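Local coordinates for protein lectin-related NK cell receptor LY49L1 (Mus musculus, PDB 3G8K) that serves as a natural killer cell receptor of the Ly49 family, which recognises MHC class I through a C-type lectin-like domain, and may bind carbohydrate, at residues W11-Y19 / L43-L54. The protein carries 1 engineered substitution. Residues are numbered along the deposited sequence; the frame is centred on the assembly and turned at random.
Sequences WFCYGIKCY and LKIDNEDELKFL
K17 reaches from the N-terminal beta-hairpin of this C-type lectin-like domain to the loop 43-47 and the first turn of helix 48-57, where it meets three oxygens. Its CB starts from strand 17-19, at the end of the type II' turn Y14-K17, and CG lies anti to the backbone N (chi1 -168°). CD then passes L43 CD1 at 4.0 Å, and a bend at chi3 brings CE close to both E50 OE1 and D46 OD1. At the tip, NZ donates to K44 O almost straight along the carbonyl, 2.8 Å away. It also makes two salt bridges: E50 OE1 takes it on the syn lone pair at 2.6 Å, while D46 OD1 is approached from above its carboxylate plane. The two carboxylates probably favour the charged form of the buried lysine. Y19 OH gives a second hydrogen bond to E50 OE1, from the anti side, and E50 OE2 accepts from D46 N, so both carboxylate oxygens are gripped. D46 OD2 pairs with K44 NZ, which also bonds P83 O.

Beside this network the hairpin and helix share an aromatic cluster of F12, Y14, Y19 and F53. Y14 and F53 form an offset stack, centroids 4.5 Å apart and planes 17° from parallel; each CB sits over the other's ring. L54 CD2 lies over one face of Y19, 3.9 Å from its centroid, as L43 CD1 closes on the edge of that ring. Strand 10-14 continues the sheet into the second subunit, whose K9 makes a cation-pi contact with Y14. Y14 OH also donates to D49 OD2, though the modelled separation is doubtfully short. Two residues before D49, N47 is the N-cap of the helix, its OD1 accepting from E50 N at 3.0 Å.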
loop_
_atom_site.group_PDB
_atom_site.type_symbol
_atom_site.label_atom_id
_atom_site.label_comp_id
_atom_site.label_asym_id
_atom_site.label_seq_id
_atom_site.Cartn_x
_atom_site.Cartn_y
_atom_site.Cartn_z
ATOM N N TRP A 11 -3.461 -3.081 3.852
ATOM C CA TRP A 11 -3.183 -1.892 4.620
ATOM C C TRP A 11 -1.800 -1.462 4.243
ATOM O O TRP A 11 -1.126 -2.162 3.577
ATOM C CB TRP A 11 -3.323 -2.142 6.142
ATOM C CG TRP A 11 -2.319 -3.122 6.824
ATOM C CD1 TRP A 11 -1.188 -2.792 7.537
ATOM C CD2 TRP A 11 -2.428 -4.569 6.901
ATOM N NE1 TRP A 11 -0.606 -3.928 8.054
ATOM C CE2 TRP A 11 -1.331 -5.029 7.667
ATOM C CE3 TRP A 11 -3.368 -5.506 6.423
ATOM C CZ2 TRP A 11 -1.125 -6.378 7.931
ATOM C CZ3 TRP A 11 -3.168 -6.823 6.677
ATOM C CH2 TRP A 11 -2.069 -7.261 7.428
ATOM N N PHE A 12 -1.380 -0.276 4.622
ATOM C CA PHE A 12 0.004 0.058 4.297
ATOM C C PHE A 12 0.672 0.914 5.339
ATOM O O PHE A 12 -0.006 1.367 6.244
ATOM C CB PHE A 12 0.159 0.491 2.821
ATOM C CG PHE A 12 -0.622 1.688 2.432
ATOM C CD1 PHE A 12 -0.159 2.983 2.779
ATOM C CD2 PHE A 12 -1.732 1.559 1.618
ATOM C CE1 PHE A 12 -0.889 4.170 2.385
ATOM C CE2 PHE A 12 -2.449 2.700 1.199
ATOM C CZ PHE A 12 -2.028 4.037 1.586
ATOM N N CYS A 13 2.001 1.004 5.265
ATOM C CA CYS A 13 2.767 1.657 6.279
ATOM C C CYS A 13 3.783 2.545 5.621
ATOM O O CYS A 13 4.215 2.294 4.505
ATOM C CB CYS A 13 3.441 0.632 7.223
ATOM S SG CYS A 13 2.257 -0.563 7.999
ATOM N N TYR A 14 4.158 3.582 6.333
ATOM C CA TYR A 14 5.135 4.516 5.833
ATOM C C TYR A 14 5.862 5.029 7.090
ATOM O O TYR A 14 5.267 5.687 7.898
ATOM C CB TYR A 14 4.485 5.660 5.042
ATOM C CG TYR A 14 5.504 6.713 4.512
ATOM C CD1 TYR A 14 6.564 6.334 3.668
ATOM C CD2 TYR A 14 5.378 8.063 4.834
ATOM C CE1 TYR A 14 7.474 7.237 3.158
ATOM C CE2 TYR A 14 6.308 9.017 4.332
ATOM C CZ TYR A 14 7.354 8.591 3.489
ATOM O OH TYR A 14 8.287 9.547 2.967
ATOM N N GLY A 15 7.142 4.678 7.258
ATOM C CA GLY A 15 7.863 5.188 8.418
ATOM C C GLY A 15 7.313 4.479 9.621
ATOM O O GLY A 15 7.281 3.226 9.643
ATOM N N ILE A 16 6.795 5.265 10.582
ATOM C CA ILE A 16 6.276 4.767 11.878
ATOM C C ILE A 16 4.732 4.662 11.979
ATOM O O ILE A 16 4.221 4.411 13.034
ATOM C CB ILE A 16 6.953 5.622 13.053
ATOM C CG1 ILE A 16 7.746 4.788 14.075
ATOM C CG2 ILE A 16 6.045 6.636 13.645
ATOM C CD1 ILE A 16 6.952 4.280 15.268
ATOM N N LYS A 17 4.000 4.799 10.878
ATOM C CA LYS A 17 2.533 4.884 10.837
ATOM C C LYS A 17 1.945 3.879 9.781
ATOM O O LYS A 17 2.396 3.856 8.629
ATOM C CB LYS A 17 2.034 6.336 10.506
ATOM C CG LYS A 17 0.489 6.551 10.748
ATOM C CD LYS A 17 -0.040 8.007 10.697
ATOM C CE LYS A 17 0.988 9.059 11.111
ATOM N NZ LYS A 17 0.433 10.342 10.652
ATOM N N CYS A 18 0.946 3.090 10.157
ATOM C CA CYS A 18 0.145 2.321 9.163
ATOM C C CYS A 18 -1.237 2.937 8.880
ATOM O O CYS A 18 -1.621 3.834 9.593
ATOM C CB CYS A 18 0.054 0.904 9.630
ATOM S SG CYS A 18 1.757 0.207 9.783
ATOM N N TYR A 19 -1.965 2.437 7.851
ATOM C CA TYR A 19 -3.147 3.040 7.269
ATOM C C TYR A 19 -4.085 1.915 6.946
ATOM O O TYR A 19 -3.725 0.992 6.219
ATOM C CB TYR A 19 -2.782 3.737 5.958
ATOM C CG TYR A 19 -1.695 4.828 6.186
ATOM C CD1 TYR A 19 -0.323 4.544 5.954
ATOM C CD2 TYR A 19 -2.044 6.088 6.635
ATOM C CE1 TYR A 19 0.705 5.555 6.196
ATOM C CE2 TYR A 19 -1.009 7.113 6.859
ATOM C CZ TYR A 19 0.326 6.777 6.683
ATOM O OH TYR A 19 1.304 7.761 6.811
ATOM N N LEU A 43 -7.654 9.520 10.163
ATOM C CA LEU A 43 -6.242 9.749 9.897
ATOM C C LEU A 43 -5.791 11.215 10.104
ATOM O O LEU A 43 -6.367 12.174 9.587
ATOM C CB LEU A 43 -5.808 9.219 8.505
ATOM C CG LEU A 43 -4.380 9.685 8.066
ATOM C CD1 LEU A 43 -3.395 8.751 8.738
ATOM C CD2 LEU A 43 -4.115 9.626 6.558
ATOM N N LYS A 44 -4.723 11.354 10.878
ATOM C CA LYS A 44 -4.034 12.648 10.971
ATOM C C LYS A 44 -2.698 12.691 10.188
ATOM O O LYS A 44 -1.879 11.815 10.370
ATOM C CB LYS A 44 -3.741 12.952 12.434
ATOM C CG LYS A 44 -2.873 14.255 12.562
ATOM C CD LYS A 44 -2.652 14.631 14.004
ATOM C CE LYS A 44 -1.762 13.602 14.708
ATOM N NZ LYS A 44 -0.368 14.221 14.796
ATOM N N ILE A 45 -2.463 13.765 9.425
ATOM C CA ILE A 45 -1.437 13.820 8.452
ATOM C C ILE A 45 -0.415 14.819 9.094
ATOM O O ILE A 45 -0.753 15.927 9.502
ATOM C CB ILE A 45 -1.918 14.266 7.025
ATOM C CG1 ILE A 45 -3.059 13.392 6.472
ATOM C CG2 ILE A 45 -0.718 14.255 5.940
ATOM C CD1 ILE A 45 -3.398 13.712 5.016
ATOM N N ASP A 46 0.821 14.364 9.223
ATOM C CA ASP A 46 1.795 15.035 10.074
ATOM C C ASP A 46 2.644 16.041 9.381
ATOM O O ASP A 46 3.179 16.940 10.050
ATOM C CB ASP A 46 2.675 13.970 10.728
ATOM C CG ASP A 46 2.025 13.385 11.918
ATOM O OD1 ASP A 46 2.008 12.171 12.003
ATOM O OD2 ASP A 46 1.474 14.163 12.751
ATOM N N ASN A 47 2.811 15.892 8.069
ATOM C CA ASN A 47 3.691 16.739 7.256
ATOM C C ASN A 47 3.520 16.531 5.749
ATOM O O ASN A 47 2.778 15.653 5.314
ATOM C CB ASN A 47 5.163 16.559 7.688
ATOM C CG ASN A 47 5.600 15.128 7.652
ATOM O OD1 ASN A 47 5.604 14.526 6.605
ATOM N ND2 ASN A 47 5.986 14.568 8.778
ATOM N N GLU A 48 4.171 17.382 4.960
ATOM C CA GLU A 48 4.120 17.348 3.503
ATOM C C GLU A 48 4.670 16.050 2.901
ATOM O O GLU A 48 4.072 15.522 1.926
ATOM C CB GLU A 48 4.823 18.566 2.904
ATOM C CG GLU A 48 4.078 19.953 3.112
ATOM C CD GLU A 48 4.136 20.473 4.576
ATOM O OE1 GLU A 48 3.416 21.477 4.882
ATOM O OE2 GLU A 48 4.945 19.926 5.417
ATOM N N ASP A 49 5.767 15.540 3.475
ATOM C CA ASP A 49 6.349 14.225 3.101
ATOM C C ASP A 49 5.311 13.124 3.144
ATOM O O ASP A 49 5.215 12.284 2.222
ATOM C CB ASP A 49 7.509 13.852 4.046
ATOM C CG ASP A 49 8.316 12.621 3.584
ATOM O OD1 ASP A 49 8.981 12.721 2.519
ATOM O OD2 ASP A 49 8.341 11.563 4.299
ATOM N N GLU A 50 4.528 13.136 4.217
ATOM C CA GLU A 50 3.510 12.093 4.452
ATOM C C GLU A 50 2.324 12.194 3.484
ATOM O O GLU A 50 1.992 11.254 2.800
ATOM C CB GLU A 50 3.090 12.085 5.927
ATOM C CG GLU A 50 2.032 11.055 6.219
ATOM C CD GLU A 50 1.539 11.153 7.636
ATOM O OE1 GLU A 50 0.780 10.280 8.058
ATOM O OE2 GLU A 50 1.940 12.098 8.321
ATOM N N LEU A 51 1.761 13.387 3.382
ATOM C CA LEU A 51 0.865 13.742 2.314
ATOM C C LEU A 51 1.320 13.329 0.897
ATOM O O LEU A 51 0.499 12.778 0.138
ATOM C CB LEU A 51 0.534 15.240 2.337
ATOM C CG LEU A 51 -0.616 15.623 1.382
ATOM C CD1 LEU A 51 -2.002 14.958 1.616
ATOM C CD2 LEU A 51 -0.681 17.078 1.309
ATOM N N LYS A 52 2.581 13.631 0.526
ATOM C CA LYS A 52 3.141 13.181 -0.788
ATOM C C LYS A 52 3.012 11.696 -1.003
ATOM O O LYS A 52 2.477 11.240 -2.042
ATOM C CB LYS A 52 4.587 13.610 -0.927
ATOM C CG LYS A 52 4.728 15.068 -1.343
ATOM C CD LYS A 52 6.180 15.571 -1.015
ATOM C CE LYS A 52 6.501 16.905 -1.746
ATOM N NZ LYS A 52 5.484 17.941 -1.359
ATOM N N PHE A 53 3.440 10.921 -0.010
ATOM C CA PHE A 53 3.287 9.486 -0.034
ATOM C C PHE A 53 1.825 8.993 -0.129
ATOM O O PHE A 53 1.502 8.133 -0.971
ATOM C CB PHE A 53 3.991 8.835 1.156
ATOM C CG PHE A 53 3.373 7.500 1.524
ATOM C CD1 PHE A 53 3.634 6.359 0.727
ATOM C CD2 PHE A 53 2.497 7.386 2.630
ATOM C CE1 PHE A 53 3.037 5.120 1.012
ATOM C CE2 PHE A 53 1.876 6.161 2.911
ATOM C CZ PHE A 53 2.161 5.005 2.112
ATOM N N LEU A 54 0.917 9.511 0.694
ATOM C CA LEU A 54 -0.440 8.974 0.622
ATOM C C LEU A 54 -1.054 9.209 -0.735
ATOM O O LEU A 54 -1.740 8.349 -1.236
ATOM C CB LEU A 54 -1.353 9.484 1.738
ATOM C CG LEU A 54 -1.137 8.841 3.106
ATOM C CD1 LEU A 54 -1.499 9.908 4.184
ATOM C CD2 LEU A 54 -1.977 7.575 3.186
#